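Local atomic coordinates of carbohydrate binding family 6 (Clostridium thermocellum, PDB entry 5A8C), a protein that acts as an alpha-L-arabinofuranosidase of glycoside hydrolase family 43, probably releasing terminal arabinofuranose units from arabinose-bearing polysaccharides. Residues G142-W147 against A173-G178. Residues are numbered along the deposited sequence; the frame is centred on the assembly and turned at random.
Sequences GPLVSW and AYMYFG
V145 is the bump here: its two methyls fork over the strand 173-178, one lodging against M175 and the other against the ring of F177. CG2 lies 3.9 Å from SD of M175, the valine and the methionine passing alongside one another and running opposite ways. CG1 comes obliquely onto the far end of the phenyl ring, 3.6 Å from CZ of F177, with CE2 close behind. With CG1 anti to the backbone N (chi1 176°), that methyl is turned to F177, and CG2, beside the N, to M175. M175 and F177, two residues apart on the strand, both point toward the loop. They meet side by side, SD of M175 4.0 Å from CD1 of F177, and the valine's fork sits astride the shallow seam between them. The carbonyl O of M175 lies in plane at the edge of the F177 ring. M175 reaches out nearly straight and then bends at the sulfur, carrying CE toward L144, whose CD2 meets CE of M175 at 4.0 Å. No hydrogen bond spans the two segments; the backbones stay apart, with CA of V145 9.4 Å from CA of M175, and apolar side chains bridge the distance. L144 and V145 both face I124, in the geometry of a classic beta bulge, and M175 and F177 also touch I124. The contact thus joins a loop hydrogen-bonded to strand 124-129 to one face of strand 173-178, within the five-bladed beta-propeller. That strand is flanked in its antiparallel sheet by strands 164-167 and 185-190, while Y176 packs against strand 212-218.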
loop_
_atom_site.group_PDB
_atom_site.type_symbol
_atom_site.label_atom_id
_atom_site.label_comp_id
_atom_site.label_asym_id
_atom_site.label_seq_id
_atom_site.Cartn_x
_atom_site.Cartn_y
_atom_site.Cartn_z
ATOM N N GLY A 142 0.866 14.896 -16.044
ATOM C CA GLY A 142 0.987 13.498 -16.358
ATOM C C GLY A 142 1.529 12.754 -15.164
ATOM O O GLY A 142 1.698 13.316 -14.078
ATOM N N PRO A 143 1.795 11.464 -15.349
ATOM C CA PRO A 143 2.293 10.651 -14.222
ATOM C C PRO A 143 3.610 11.156 -13.679
ATOM O O PRO A 143 4.497 11.587 -14.433
ATOM C CB PRO A 143 2.386 9.262 -14.803
ATOM C CG PRO A 143 2.264 9.388 -16.245
ATOM C CD PRO A 143 1.602 10.666 -16.575
ATOM N N LEU A 144 3.788 10.978 -12.402
ATOM C CA LEU A 144 5.041 11.204 -11.722
ATOM C C LEU A 144 6.092 10.186 -12.219
ATOM O O LEU A 144 7.274 10.527 -12.397
ATOM C CB LEU A 144 4.850 11.126 -10.228
ATOM C CG LEU A 144 6.098 11.270 -9.368
ATOM C CD1 LEU A 144 6.783 12.606 -9.579
ATOM C CD2 LEU A 144 5.746 11.121 -7.893
ATOM N N VAL A 145 5.673 8.928 -12.349
ATOM C CA VAL A 145 6.521 7.868 -12.860
ATOM C C VAL A 145 5.760 7.146 -13.971
ATOM O O VAL A 145 4.587 6.819 -13.810
ATOM C CB VAL A 145 6.897 6.862 -11.726
ATOM C CG1 VAL A 145 7.705 5.706 -12.307
ATOM C CG2 VAL A 145 7.695 7.561 -10.626
ATOM N N SER A 146 6.428 6.965 -15.119
ATOM C CA SER A 146 5.781 6.420 -16.313
ATOM C C SER A 146 6.746 5.365 -16.882
ATOM O O SER A 146 7.894 5.203 -16.429
ATOM C CB SER A 146 5.569 7.560 -17.368
ATOM O OG SER A 146 6.758 7.882 -18.029
ATOM N N TRP A 147 6.254 4.700 -17.918
ATOM C CA TRP A 147 7.089 3.778 -18.655
ATOM C C TRP A 147 8.346 4.444 -19.221
ATOM O O TRP A 147 9.315 3.747 -19.519
ATOM C CB TRP A 147 6.297 3.153 -19.815
ATOM C CG TRP A 147 5.349 2.191 -19.343
ATOM C CD1 TRP A 147 3.980 2.264 -19.354
ATOM C CD2 TRP A 147 5.679 0.947 -18.763
ATOM N NE1 TRP A 147 3.435 1.129 -18.790
ATOM C CE2 TRP A 147 4.467 0.295 -18.427
ATOM C CE3 TRP A 147 6.890 0.300 -18.524
ATOM C CZ2 TRP A 147 4.448 -0.958 -17.878
ATOM C CZ3 TRP A 147 6.864 -0.939 -17.945
ATOM C CH2 TRP A 147 5.647 -1.563 -17.647
ATOM N N ALA A 173 13.701 10.967 0.091
ATOM C CA ALA A 173 12.518 10.155 -0.197
ATOM C C ALA A 173 12.794 9.230 -1.367
ATOM O O ALA A 173 13.514 9.567 -2.334
ATOM C CB ALA A 173 11.332 11.050 -0.531
ATOM N N TYR A 174 12.173 8.065 -1.304
ATOM C CA TYR A 174 12.249 7.004 -2.292
ATOM C C TYR A 174 10.869 6.493 -2.591
ATOM O O TYR A 174 10.069 6.326 -1.676
ATOM C CB TYR A 174 13.071 5.833 -1.792
ATOM C CG TYR A 174 14.523 6.146 -1.458
ATOM C CD1 TYR A 174 14.893 6.559 -0.185
ATOM C CD2 TYR A 174 15.534 6.000 -2.405
ATOM C CE1 TYR A 174 16.201 6.803 0.145
ATOM C CE2 TYR A 174 16.855 6.250 -2.070
ATOM C CZ TYR A 174 17.185 6.637 -0.802
ATOM O OH TYR A 174 18.514 6.879 -0.495
ATOM N N MET A 175 10.594 6.186 -3.856
ATOM C CA MET A 175 9.397 5.455 -4.278
ATOM C C MET A 175 9.808 4.088 -4.791
ATOM O O MET A 175 10.526 4.026 -5.795
ATOM C CB MET A 175 8.609 6.185 -5.318
ATOM C CG MET A 175 7.376 5.400 -5.768
ATOM S SD MET A 175 6.547 5.942 -7.264
ATOM C CE MET A 175 5.821 7.343 -6.534
ATOM N N TYR A 176 9.311 3.050 -4.151
ATOM C CA TYR A 176 9.444 1.666 -4.612
ATOM C C TYR A 176 8.189 1.309 -5.391
ATOM O O TYR A 176 7.094 1.743 -5.011
ATOM C CB TYR A 176 9.597 0.713 -3.393
ATOM C CG TYR A 176 10.775 1.039 -2.509
ATOM C CD1 TYR A 176 10.763 2.101 -1.612
ATOM C CD2 TYR A 176 11.975 0.295 -2.589
ATOM C CE1 TYR A 176 11.856 2.422 -0.830
ATOM C CE2 TYR A 176 13.053 0.606 -1.786
ATOM C CZ TYR A 176 13.019 1.678 -0.913
ATOM O OH TYR A 176 14.043 2.030 -0.095
ATOM N N PHE A 177 8.302 0.551 -6.477
ATOM C CA PHE A 177 7.128 0.256 -7.292
ATOM C C PHE A 177 7.451 -0.950 -8.182
ATOM O O PHE A 177 8.589 -1.429 -8.209
ATOM C CB PHE A 177 6.691 1.488 -8.121
ATOM C CG PHE A 177 7.752 1.996 -9.068
ATOM C CD1 PHE A 177 8.744 2.861 -8.619
ATOM C CD2 PHE A 177 7.712 1.689 -10.406
ATOM C CE1 PHE A 177 9.703 3.376 -9.508
ATOM C CE2 PHE A 177 8.638 2.200 -11.304
ATOM C CZ PHE A 177 9.614 3.061 -10.842
ATOM N N GLY A 178 6.442 -1.396 -8.897
ATOM C CA GLY A 178 6.621 -2.510 -9.811
ATOM C C GLY A 178 5.674 -3.654 -9.528
ATOM O O GLY A 178 4.804 -3.602 -8.652
#